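Local coordinates for protein S-adenosyl-L-methionine methyl transferase (Ruegeria pomeroyi DSS-3, PDB 3IHT) that binds S-adenosylmethionine and probably transfers its methyl group to an acceptor substrate, at residues P43-L49 with R65-E71; G104-V110 with I133-A138; M143-M149 with R167-Y171. All blocks are in the same frame, centred on the assembly; numbering follows the deposited sequence.

Contact 1: residues P43-L49 with R65-E71; sequences PVYELGL and REIYVFE. With SAM (S-adenosylmethionine), chain C.
Leu47 and Phe70 pack closely: methyl CD2 of Leu47 sits over one face of the Phe70 ring, 3.7 Å from the centroid and 29° off the normal, a CH-pi contact between side chains lying side by side. The rim of the same ring turns to Tyr45, where Phe70 CE1 stands 3.5 Å from Tyr45 CG, over a face of the tyrosine; the two rings meet obliquely, planes 57° apart. Helix 92-103 covers this side through Ile92, Thr95 and Thr99. Beneath the side chains, parallel strands 44-47 and 67-71 alternate bonds from Val44 N to Glu66 O through Gly48 N to Phe70 O. They are the first beta-alpha-beta unit of the Rossmann-like methyltransferase fold, joined through helix 53-61, and their C-terminal ends meet the cofactor. There Glu71, bent at chi2 (57°), takes Leu49 N on the anti lone pair of OE1 at 2.8 Å, while each ribose hydroxyl donates to its own carboxylate oxygen, SAM O3' to Glu71 OE1 (2.6 Å) and SAM O2' to Glu71 OE2 (2.8 Å). With an alanine here in place of the glutamate, both ribose hydroxyls and the Leu49 amide would probably be left without this acceptor. The opposite end is looser: Glu66 is exposed, and Pro43 CB merely touches the edge of the Tyr68 ring, 3.8 Å from Tyr68 CD1.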
loop_
_atom_site.group_PDB
_atom_site.type_symbol
_atom_site.label_atom_id
_atom_site.label_comp_id
_atom_site.label_asym_id
_atom_site.label_seq_id
_atom_site.Cartn_x
_atom_site.Cartn_y
_atom_site.Cartn_z
ATOM N N PRO A 43 -3.942 7.762 26.138
ATOM C CA PRO A 43 -3.608 7.984 24.729
ATOM C C PRO A 43 -3.550 6.747 23.848
ATOM O O PRO A 43 -3.493 5.611 24.312
ATOM C CB PRO A 43 -2.213 8.629 24.791
ATOM C CG PRO A 43 -1.634 8.146 26.012
ATOM C CD PRO A 43 -2.798 8.046 27.010
ATOM N N VAL A 44 -3.588 7.022 22.559
ATOM C CA VAL A 44 -3.334 6.059 21.511
ATOM C C VAL A 44 -1.869 6.196 21.126
ATOM O O VAL A 44 -1.371 7.312 20.945
ATOM C CB VAL A 44 -4.223 6.339 20.306
ATOM C CG1 VAL A 44 -3.889 5.394 19.150
ATOM C CG2 VAL A 44 -5.745 6.337 20.727
ATOM N N TYR A 45 -1.168 5.074 21.069
ATOM C CA TYR A 45 0.224 5.050 20.628
ATOM C C TYR A 45 0.285 4.452 19.241
ATOM O O TYR A 45 -0.215 3.345 19.014
ATOM C CB TYR A 45 1.137 4.226 21.567
ATOM C CG TYR A 45 1.390 4.766 22.971
ATOM C CD1 TYR A 45 0.977 6.055 23.357
ATOM C CD2 TYR A 45 2.035 3.982 23.927
ATOM C CE1 TYR A 45 1.187 6.538 24.630
ATOM C CE2 TYR A 45 2.287 4.483 25.214
ATOM C CZ TYR A 45 1.861 5.770 25.556
ATOM O OH TYR A 45 2.063 6.275 26.828
ATOM N N GLU A 46 0.938 5.159 18.323
ATOM C CA GLU A 46 1.152 4.713 16.945
ATOM C C GLU A 46 2.630 4.396 16.793
ATOM O O GLU A 46 3.467 5.303 16.833
ATOM C CB GLU A 46 0.725 5.839 15.983
ATOM C CG GLU A 46 1.083 5.655 14.511
ATOM C CD GLU A 46 0.226 4.627 13.791
ATOM O OE1 GLU A 46 -0.508 3.876 14.478
ATOM O OE2 GLU A 46 0.266 4.576 12.543
ATOM N N LEU A 47 2.961 3.111 16.655
ATOM C CA LEU A 47 4.353 2.690 16.588
ATOM C C LEU A 47 4.738 2.549 15.126
ATOM O O LEU A 47 4.306 1.591 14.432
ATOM C CB LEU A 47 4.574 1.362 17.362
ATOM C CG LEU A 47 4.072 1.378 18.804
ATOM C CD1 LEU A 47 4.425 0.054 19.538
ATOM C CD2 LEU A 47 4.636 2.568 19.579
ATOM N N GLY A 48 5.568 3.471 14.648
ATOM C CA GLY A 48 5.945 3.508 13.241
ATOM C C GLY A 48 5.069 4.465 12.468
ATOM O O GLY A 48 3.879 4.229 12.280
ATOM N N LEU A 49 5.634 5.548 12.004
ATOM C CA LEU A 49 4.862 6.535 11.233
ATOM C C LEU A 49 4.836 6.229 9.749
ATOM O O LEU A 49 3.786 6.197 9.126
ATOM C CB LEU A 49 5.466 7.936 11.475
ATOM C CG LEU A 49 4.775 9.079 10.733
ATOM C CD1 LEU A 49 3.256 9.197 11.099
ATOM C CD2 LEU A 49 5.543 10.407 10.981
ATOM N N ARG A 65 -9.042 11.662 22.734
ATOM C CA ARG A 65 -7.779 11.064 23.174
ATOM C C ARG A 65 -6.656 11.634 22.324
ATOM O O ARG A 65 -6.859 11.968 21.154
ATOM C CB ARG A 65 -7.811 9.547 22.986
ATOM C CG ARG A 65 -8.653 8.832 23.999
ATOM C CD ARG A 65 -8.636 7.321 23.744
ATOM N NE ARG A 65 -9.714 6.904 22.845
ATOM C CZ ARG A 65 -9.872 5.664 22.418
ATOM N NH1 ARG A 65 -8.991 4.741 22.751
ATOM N NH2 ARG A 65 -10.912 5.348 21.641
ATOM N N GLU A 66 -5.482 11.739 22.928
ATOM C CA GLU A 66 -4.259 12.174 22.254
ATOM C C GLU A 66 -3.704 10.998 21.474
ATOM O O GLU A 66 -3.936 9.838 21.865
ATOM C CB GLU A 66 -3.196 12.650 23.275
ATOM C CG GLU A 66 -3.667 13.705 24.272
ATOM C CD GLU A 66 -2.521 14.460 24.970
ATOM O OE1 GLU A 66 -1.758 13.844 25.745
ATOM O OE2 GLU A 66 -2.413 15.693 24.765
ATOM N N ILE A 67 -2.970 11.280 20.404
ATOM C CA ILE A 67 -2.251 10.224 19.658
ATOM C C ILE A 67 -0.754 10.580 19.716
ATOM O O ILE A 67 -0.367 11.663 19.271
ATOM C CB ILE A 67 -2.673 10.072 18.197
ATOM C CG1 ILE A 67 -4.187 9.822 18.051
ATOM C CG2 ILE A 67 -1.810 8.926 17.510
ATOM C CD1 ILE A 67 -4.761 10.164 16.642
ATOM N N TYR A 68 0.070 9.716 20.316
ATOM C CA TYR A 68 1.529 9.856 20.275
ATOM C C TYR A 68 2.111 8.906 19.232
ATOM O O TYR A 68 1.702 7.717 19.127
ATOM C CB TYR A 68 2.169 9.578 21.625
ATOM C CG TYR A 68 1.886 10.610 22.653
ATOM C CD1 TYR A 68 0.695 10.577 23.358
ATOM C CD2 TYR A 68 2.770 11.669 22.886
ATOM C CE1 TYR A 68 0.407 11.553 24.303
ATOM C CE2 TYR A 68 2.466 12.664 23.805
ATOM C CZ TYR A 68 1.284 12.578 24.507
ATOM O OH TYR A 68 0.936 13.519 25.445
ATOM N N VAL A 69 3.054 9.439 18.448
ATOM C CA VAL A 69 3.687 8.736 17.356
ATOM C C VAL A 69 5.132 8.443 17.700
ATOM O O VAL A 69 5.879 9.345 18.062
ATOM C CB VAL A 69 3.590 9.577 16.025
ATOM C CG1 VAL A 69 4.352 8.904 14.912
ATOM C CG2 VAL A 69 2.159 9.775 15.613
ATOM N N PHE A 70 5.516 7.162 17.585
ATOM C CA PHE A 70 6.875 6.681 17.867
ATOM C C PHE A 70 7.544 6.409 16.524
ATOM O O PHE A 70 7.019 5.649 15.698
ATOM C CB PHE A 70 6.844 5.389 18.680
ATOM C CG PHE A 70 6.302 5.541 20.079
ATOM C CD1 PHE A 70 4.954 5.817 20.301
ATOM C CD2 PHE A 70 7.130 5.355 21.166
ATOM C CE1 PHE A 70 4.443 5.914 21.575
ATOM C CE2 PHE A 70 6.617 5.451 22.463
ATOM C CZ PHE A 70 5.296 5.719 22.665
ATOM N N GLU A 71 8.640 7.085 16.246
ATOM C CA GLU A 71 9.292 6.946 14.942
ATOM C C GLU A 71 10.773 7.318 15.083
ATOM O O GLU A 71 11.143 8.186 15.880
ATOM C CB GLU A 71 8.584 7.856 13.895
ATOM C CG GLU A 71 9.213 7.936 12.557
ATOM C CD GLU A 71 9.380 6.556 11.890
ATOM O OE1 GLU A 71 8.363 5.907 11.592
ATOM O OE2 GLU A 71 10.522 6.138 11.666
HETATM N N SAM C . 1.518 2.359 9.350
HETATM C CA SAM C . 2.236 3.299 8.423
HETATM C C SAM C . 1.272 3.901 7.375
HETATM O O SAM C . 1.675 4.670 6.468
HETATM O OXT SAM C . 0.075 3.527 7.367
HETATM C CB SAM C . 3.471 2.646 7.770
HETATM C CG SAM C . 4.650 2.368 8.731
HETATM S SD SAM C . 6.152 1.700 7.887
HETATM C CE SAM C . 5.461 0.102 7.350
HETATM C "C5'" SAM C . 7.145 1.241 9.373
HETATM C "C4'" SAM C . 7.708 2.405 10.176
HETATM O "O4'" SAM C . 8.206 1.891 11.429
HETATM C "C3'" SAM C . 8.876 3.135 9.503
HETATM O "O3'" SAM C . 8.652 4.542 9.412
HETATM C "C2'" SAM C . 10.093 2.789 10.357
HETATM O "O2'" SAM C . 11.158 3.758 10.422
HETATM C "C1'" SAM C . 9.439 2.552 11.709
HETATM N N9 SAM C . 10.285 1.727 12.611
HETATM C C8 SAM C . 10.699 0.425 12.395
HETATM N N7 SAM C . 11.439 0.020 13.459
HETATM C C5 SAM C . 11.515 1.041 14.347
HETATM C C6 SAM C . 12.134 1.152 15.593
HETATM N N6 SAM C . 12.866 0.140 16.115
HETATM N N1 SAM C . 11.977 2.345 16.275
HETATM C C2 SAM C . 11.271 3.415 15.770
HETATM N N3 SAM C . 10.668 3.301 14.516
HETATM C C4 SAM C . 10.783 2.126 13.835
#

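Contact 2: residues G104-V110 with I133-A138; sequences GATASLV and IEPHLA
Ile133, at the end of helix 119-133, opens the contact by meeting Val110 through methyl groups, Ile133 CG2 to Val110 CG1 at 3.9 Å. In this Rossmann-like fold the helix returns the chain from strand 107-112 towards the next sheet strand, 141-145, and residues 137-138 run parallel beside the start of strand 107-112. A 3-10 segment, 134-136, makes the turn, with His136 N bonded to Ile133 O. Pro135 contributes its carbonyl, whose O lies 3.2 Å from Ala105 CB; Ala105 is itself the centre of an inverse gamma turn. His136 uses both backbone and ring. Its carbonyl O accepts Ala107 N at 2.9 Å, nearly in line with C=O (163°), whereas Thr106 N, though near the same oxygen, has too poor an angle to bond. Its imidazole ND1 reaches a water at 2.8 Å that donates to Gly104 O, joining the ring to the residue that leaves helix 92-103 with positive phi. Leu96 and Leu100 of that helix touch the imidazole, which is buried. Leu137 forms a parallel bridge with Ala107 at a CA-CA separation of 4.8 Å. Its CB starts away from the other segment, but CG lies anti to the carbonyl carbon (chi1 -76°); CD1 runs on anti to CA, and the other branch, CD2, turns back to Val110 CG2. The two valine methyls are thereby divided between Ile133 and Leu137. Ala138 closes the bridge: its N donates to Ala107 O at 2.9 Å, tilted 20° from the carbonyl plane, while Ala138 CB rests 3.6 Å from that same oxygen.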
loop_
_atom_site.group_PDB
_atom_site.type_symbol
_atom_site.label_atom_id
_atom_site.label_comp_id
_atom_site.label_asym_id
_atom_site.label_seq_id
_atom_site.Cartn_x
_atom_site.Cartn_y
_atom_site.Cartn_z
ATOM N N GLY A 104 3.399 5.910 32.428
ATOM C CA GLY A 104 2.910 4.684 33.057
ATOM C C GLY A 104 1.981 3.839 32.196
ATOM O O GLY A 104 1.917 3.985 30.966
ATOM N N ALA A 105 1.263 2.936 32.845
ATOM C CA ALA A 105 0.399 1.971 32.156
ATOM C C ALA A 105 -0.961 2.577 31.830
ATOM O O ALA A 105 -1.991 2.098 32.317
ATOM C CB ALA A 105 0.222 0.716 33.008
ATOM N N THR A 106 -0.966 3.610 31.000
ATOM C CA THR A 106 -2.165 4.388 30.738
ATOM C C THR A 106 -2.632 4.394 29.301
ATOM O O THR A 106 -3.638 5.028 28.990
ATOM C CB THR A 106 -1.948 5.828 31.176
ATOM O OG1 THR A 106 -0.808 6.357 30.500
ATOM C CG2 THR A 106 -1.808 5.902 32.737
ATOM N N ALA A 107 -1.943 3.688 28.400
ATOM C CA ALA A 107 -2.356 3.724 27.001
ATOM C C ALA A 107 -3.669 2.975 26.807
ATOM O O ALA A 107 -3.858 1.863 27.346
ATOM C CB ALA A 107 -1.267 3.115 26.070
ATOM N N SER A 108 -4.562 3.540 26.004
ATOM C CA SER A 108 -5.849 2.891 25.716
ATOM C C SER A 108 -5.750 1.984 24.510
ATOM O O SER A 108 -6.507 1.021 24.373
ATOM C CB SER A 108 -6.947 3.945 25.494
ATOM O OG SER A 108 -6.634 4.828 24.412
ATOM N N LEU A 109 -4.854 2.320 23.586
ATOM C CA LEU A 109 -4.754 1.617 22.313
ATOM C C LEU A 109 -3.327 1.776 21.810
ATOM O O LEU A 109 -2.836 2.912 21.710
ATOM C CB LEU A 109 -5.752 2.192 21.292
ATOM C CG LEU A 109 -5.700 1.725 19.846
ATOM C CD1 LEU A 109 -5.823 0.183 19.724
ATOM C CD2 LEU A 109 -6.769 2.417 19.011
ATOM N N VAL A 110 -2.675 0.676 21.490
ATOM C CA VAL A 110 -1.326 0.685 20.911
ATOM C C VAL A 110 -1.431 -0.019 19.566
ATOM O O VAL A 110 -1.907 -1.166 19.484
ATOM C CB VAL A 110 -0.252 0.011 21.833
ATOM C CG1 VAL A 110 1.154 -0.029 21.165
ATOM C CG2 VAL A 110 -0.217 0.717 23.213
ATOM N N ILE A 133 6.112 -3.524 24.888
ATOM C CA ILE A 133 4.811 -2.912 24.685
ATOM C C ILE A 133 3.803 -3.232 25.793
ATOM O O ILE A 133 3.052 -2.334 26.222
ATOM C CB ILE A 133 4.212 -3.320 23.347
ATOM C CG1 ILE A 133 5.033 -2.738 22.199
ATOM C CG2 ILE A 133 2.692 -2.978 23.257
ATOM C CD1 ILE A 133 4.740 -3.320 20.795
ATOM N N GLU A 134 3.785 -4.483 26.232
ATOM C CA GLU A 134 2.759 -4.987 27.169
ATOM C C GLU A 134 2.514 -4.105 28.415
ATOM O O GLU A 134 1.346 -3.809 28.713
ATOM C CB GLU A 134 3.036 -6.444 27.575
ATOM C CG GLU A 134 1.934 -7.062 28.383
ATOM C CD GLU A 134 1.930 -8.599 28.328
ATOM O OE1 GLU A 134 2.900 -9.207 27.796
ATOM O OE2 GLU A 134 0.952 -9.191 28.824
ATOM N N PRO A 135 3.576 -3.624 29.095
ATOM C CA PRO A 135 3.354 -2.819 30.304
ATOM C C PRO A 135 2.658 -1.455 30.105
ATOM O O PRO A 135 2.268 -0.827 31.100
ATOM C CB PRO A 135 4.778 -2.592 30.882
ATOM C CG PRO A 135 5.658 -3.549 30.148
ATOM C CD PRO A 135 5.016 -3.833 28.827
ATOM N N HIS A 136 2.490 -1.019 28.857
ATOM C CA HIS A 136 1.935 0.287 28.557
ATOM C C HIS A 136 0.413 0.356 28.604
ATOM O O HIS A 136 -0.135 1.457 28.714
ATOM C CB HIS A 136 2.423 0.785 27.215
ATOM C CG HIS A 136 3.871 1.174 27.211
ATOM N ND1 HIS A 136 4.296 2.470 27.397
ATOM C CD2 HIS A 136 4.989 0.417 27.126
ATOM C CE1 HIS A 136 5.614 2.499 27.383
ATOM N NE2 HIS A 136 6.061 1.265 27.218
ATOM N N LEU A 137 -0.256 -0.791 28.474
ATOM C CA LEU A 137 -1.696 -0.835 28.336
ATOM C C LEU A 137 -2.435 -0.674 29.683
ATOM O O LEU A 137 -2.123 -1.351 30.684
ATOM C CB LEU A 137 -2.138 -2.109 27.671
ATOM C CG LEU A 137 -1.977 -2.287 26.170
ATOM C CD1 LEU A 137 -2.677 -3.589 25.808
ATOM C CD2 LEU A 137 -2.573 -1.137 25.387
ATOM N N ALA A 138 -3.385 0.253 29.694
ATOM C CA ALA A 138 -4.374 0.333 30.771
ATOM C C ALA A 138 -5.280 -0.888 30.754
ATOM O O ALA A 138 -5.407 -1.583 29.752
ATOM C CB ALA A 138 -5.204 1.624 30.641
HETATM O O HOH W 1 3.217 4.745 28.565
#

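Contact 3: residues M143-M149 with R167-Y171; sequences MVSSDRM and RCFIY
The antiparallel pairing of strands 141-145 and 169-172 brings Phe169 opposite Ser145 and Tyr171 opposite Met143, both hydrogen-bonded pairs. Each is closed by two backbone bonds, for example Phe169 N to Ser145 O and Met143 N to Tyr171 O. Val144 and Ile170 form the non-hydrogen-bonded pair between them, their side chains on the other face of the sheet. Beyond the last bridge, residues 146-149 fold back against Phe169 and Tyr171, Arg148 over a face of the former. Arg148 CB lies 4.0 Å from the centroid of the Phe169 ring and 17° off the normal, a CH-pi contact. The arginine chain, straight to CD and then bent at chi3, carries its guanidinium past the ring rim: Phe169 CE2 sits over the centre of the guanidinium face, 3.6 Å from Arg148 CZ. With the planes 62° apart the two groups are not stacked. This reversed strand beside an otherwise parallel sheet matches the C-terminal hairpin arrangement of class I methyltransferases, the antiparallel strand 169-172 lying between 141-145 and 155-157. Met149, modelled like Met143 as selenomethionine, crosses the Tyr171 ring obliquely, its CG touching CE1 of Tyr171 at 3.6 Å. The phenol oxygen of Tyr171 accepts Met149 N at 3.0 Å with a nearly straight N-H...O angle of 169°, and it also holds a water that Arg148 NH1 reaches weakly. Phe151 meets the tyrosine ring edge-to-face. At the cofactor end of the strand, Ser146 OG bonds to Asp113, itself a hydrogen-bonding partner of S-adenosylmethionine.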
loop_
_atom_site.group_PDB
_atom_site.type_symbol
_atom_site.label_atom_id
_atom_site.label_comp_id
_atom_site.label_asym_id
_atom_site.label_seq_id
_atom_site.Cartn_x
_atom_site.Cartn_y
_atom_site.Cartn_z
HETATM N N MSE A 143 -4.316 -3.767 21.843
HETATM C CA MSE A 143 -3.079 -3.739 21.068
HETATM C C MSE A 143 -3.399 -4.326 19.705
HETATM O O MSE A 143 -3.922 -5.440 19.606
HETATM C CB MSE A 143 -1.947 -4.487 21.819
HETATM C CG MSE A 143 -0.553 -4.129 21.359
HETATM SE SE MSE A 143 -0.097 -5.052 19.727
HETATM C CE MSE A 143 1.133 -3.708 19.103
ATOM N N VAL A 144 -3.175 -3.557 18.641
ATOM C CA VAL A 144 -3.416 -4.015 17.262
ATOM C C VAL A 144 -2.076 -4.006 16.524
ATOM O O VAL A 144 -1.347 -3.004 16.551
ATOM C CB VAL A 144 -4.406 -3.112 16.523
ATOM C CG1 VAL A 144 -4.577 -3.515 15.046
ATOM C CG2 VAL A 144 -5.750 -3.072 17.266
ATOM N N SER A 145 -1.754 -5.130 15.895
ATOM C CA SER A 145 -0.476 -5.267 15.211
ATOM C C SER A 145 -0.627 -5.956 13.864
ATOM O O SER A 145 -1.480 -6.773 13.685
ATOM C CB SER A 145 0.484 -6.120 16.051
ATOM O OG SER A 145 1.822 -6.088 15.494
ATOM N N SER A 146 0.242 -5.592 12.918
ATOM C CA SER A 146 0.326 -6.286 11.657
ATOM C C SER A 146 1.299 -7.470 11.729
ATOM O O SER A 146 1.515 -8.139 10.718
ATOM C CB SER A 146 0.700 -5.313 10.527
ATOM O OG SER A 146 1.762 -4.451 10.896
ATOM N N ASP A 147 1.841 -7.754 12.932
ATOM C CA ASP A 147 2.643 -8.952 13.207
ATOM C C ASP A 147 2.034 -9.715 14.393
ATOM O O ASP A 147 1.641 -9.095 15.371
ATOM C CB ASP A 147 4.058 -8.514 13.662
ATOM C CG ASP A 147 4.857 -7.728 12.583
ATOM O OD1 ASP A 147 5.152 -8.380 11.563
ATOM O OD2 ASP A 147 5.207 -6.509 12.797
ATOM N N ARG A 148 1.985 -11.040 14.317
ATOM C CA ARG A 148 1.667 -11.862 15.472
ATOM C C ARG A 148 2.599 -11.560 16.661
ATOM O O ARG A 148 3.802 -11.468 16.474
ATOM C CB ARG A 148 1.773 -13.331 15.142
ATOM C CG ARG A 148 1.296 -14.201 16.302
ATOM C CD ARG A 148 1.429 -15.654 16.022
ATOM N NE ARG A 148 0.637 -16.032 14.863
ATOM C CZ ARG A 148 -0.643 -16.419 14.879
ATOM N NH1 ARG A 148 -1.352 -16.469 16.003
ATOM N NH2 ARG A 148 -1.223 -16.740 13.717
HETATM N N MSE A 149 2.028 -11.388 17.857
HETATM C CA MSE A 149 2.782 -10.920 19.000
HETATM C C MSE A 149 2.995 -12.043 20.011
HETATM O O MSE A 149 2.422 -13.122 19.882
HETATM C CB MSE A 149 2.077 -9.731 19.642
HETATM C CG MSE A 149 1.827 -8.593 18.702
HETATM SE SE MSE A 149 3.454 -7.820 17.866
HETATM C CE MSE A 149 3.969 -6.673 19.325
ATOM N N ARG A 167 -3.386 -11.094 8.903
ATOM C CA ARG A 167 -2.859 -9.771 8.513
ATOM C C ARG A 167 -2.667 -8.818 9.677
ATOM O O ARG A 167 -1.572 -8.282 9.849
ATOM C CB ARG A 167 -3.746 -9.084 7.466
ATOM C CG ARG A 167 -3.806 -9.841 6.173
ATOM C CD ARG A 167 -2.561 -9.656 5.301
ATOM N NE ARG A 167 -1.342 -10.290 5.804
ATOM C CZ ARG A 167 -1.085 -11.587 5.806
ATOM N NH1 ARG A 167 -1.964 -12.463 5.343
ATOM N NH2 ARG A 167 0.077 -12.007 6.294
ATOM N N CYS A 168 -3.715 -8.602 10.449
ATOM C CA CYS A 168 -3.652 -7.899 11.754
ATOM C C CYS A 168 -4.136 -8.828 12.887
ATOM O O CYS A 168 -4.875 -9.779 12.686
ATOM C CB CYS A 168 -4.427 -6.528 11.774
ATOM S SG CYS A 168 -3.704 -5.222 10.732
ATOM N N PHE A 169 -3.680 -8.528 14.096
ATOM C CA PHE A 169 -3.964 -9.284 15.303
ATOM C C PHE A 169 -4.381 -8.282 16.385
ATOM O O PHE A 169 -3.826 -7.168 16.458
ATOM C CB PHE A 169 -2.710 -10.031 15.772
ATOM C CG PHE A 169 -2.216 -11.022 14.774
ATOM C CD1 PHE A 169 -1.408 -10.617 13.724
ATOM C CD2 PHE A 169 -2.570 -12.359 14.893
ATOM C CE1 PHE A 169 -0.961 -11.543 12.776
ATOM C CE2 PHE A 169 -2.124 -13.293 13.963
ATOM C CZ PHE A 169 -1.341 -12.874 12.889
ATOM N N ILE A 170 -5.353 -8.677 17.202
ATOM C CA ILE A 170 -5.867 -7.793 18.255
ATOM C C ILE A 170 -5.738 -8.464 19.616
ATOM O O ILE A 170 -6.120 -9.614 19.777
ATOM C CB ILE A 170 -7.336 -7.410 18.040
ATOM C CG1 ILE A 170 -7.558 -6.834 16.642
ATOM C CG2 ILE A 170 -7.798 -6.419 19.184
ATOM C CD1 ILE A 170 -9.080 -6.597 16.288
ATOM N N TYR A 171 -5.181 -7.734 20.588
ATOM C CA TYR A 171 -5.004 -8.237 21.932
ATOM C C TYR A 171 -5.571 -7.255 22.943
ATOM O O TYR A 171 -5.663 -6.057 22.672
ATOM C CB TYR A 171 -3.536 -8.496 22.230
ATOM C CG TYR A 171 -2.834 -9.359 21.214
ATOM C CD1 TYR A 171 -2.294 -8.793 20.063
ATOM C CD2 TYR A 171 -2.725 -10.740 21.383
ATOM C CE1 TYR A 171 -1.653 -9.565 19.121
ATOM C CE2 TYR A 171 -2.094 -11.509 20.424
ATOM C CZ TYR A 171 -1.554 -10.920 19.320
ATOM O OH TYR A 171 -0.918 -11.676 18.381
HETATM O O HOH W 2 -1.546 -14.289 18.449
#

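In the fold
The contacts follow one another along the chain without overlap, each closing before the next opens, and all reach a single mixed sheet. Strands 44-47 of contact 1 and 107-112 of contact 2 are neighbours, joined by backbone pairing of Tyr45 with Leu109; 107-112 then pairs with 141-145 of contact 3 through Val110 and Val144. The centres of contacts 1 and 2 are about 11 Å apart, those of 2 and 3 about 15 Å. Contacts 1 and 3, about 16 Å apart by centres, lie on opposite sides of the chain's centre and do not touch. Ile133 bridges the set, packing against Leu47 and Met149. Contact 1 holds the cofactor ribose; contact 3 continues the sheet beyond its parallel part.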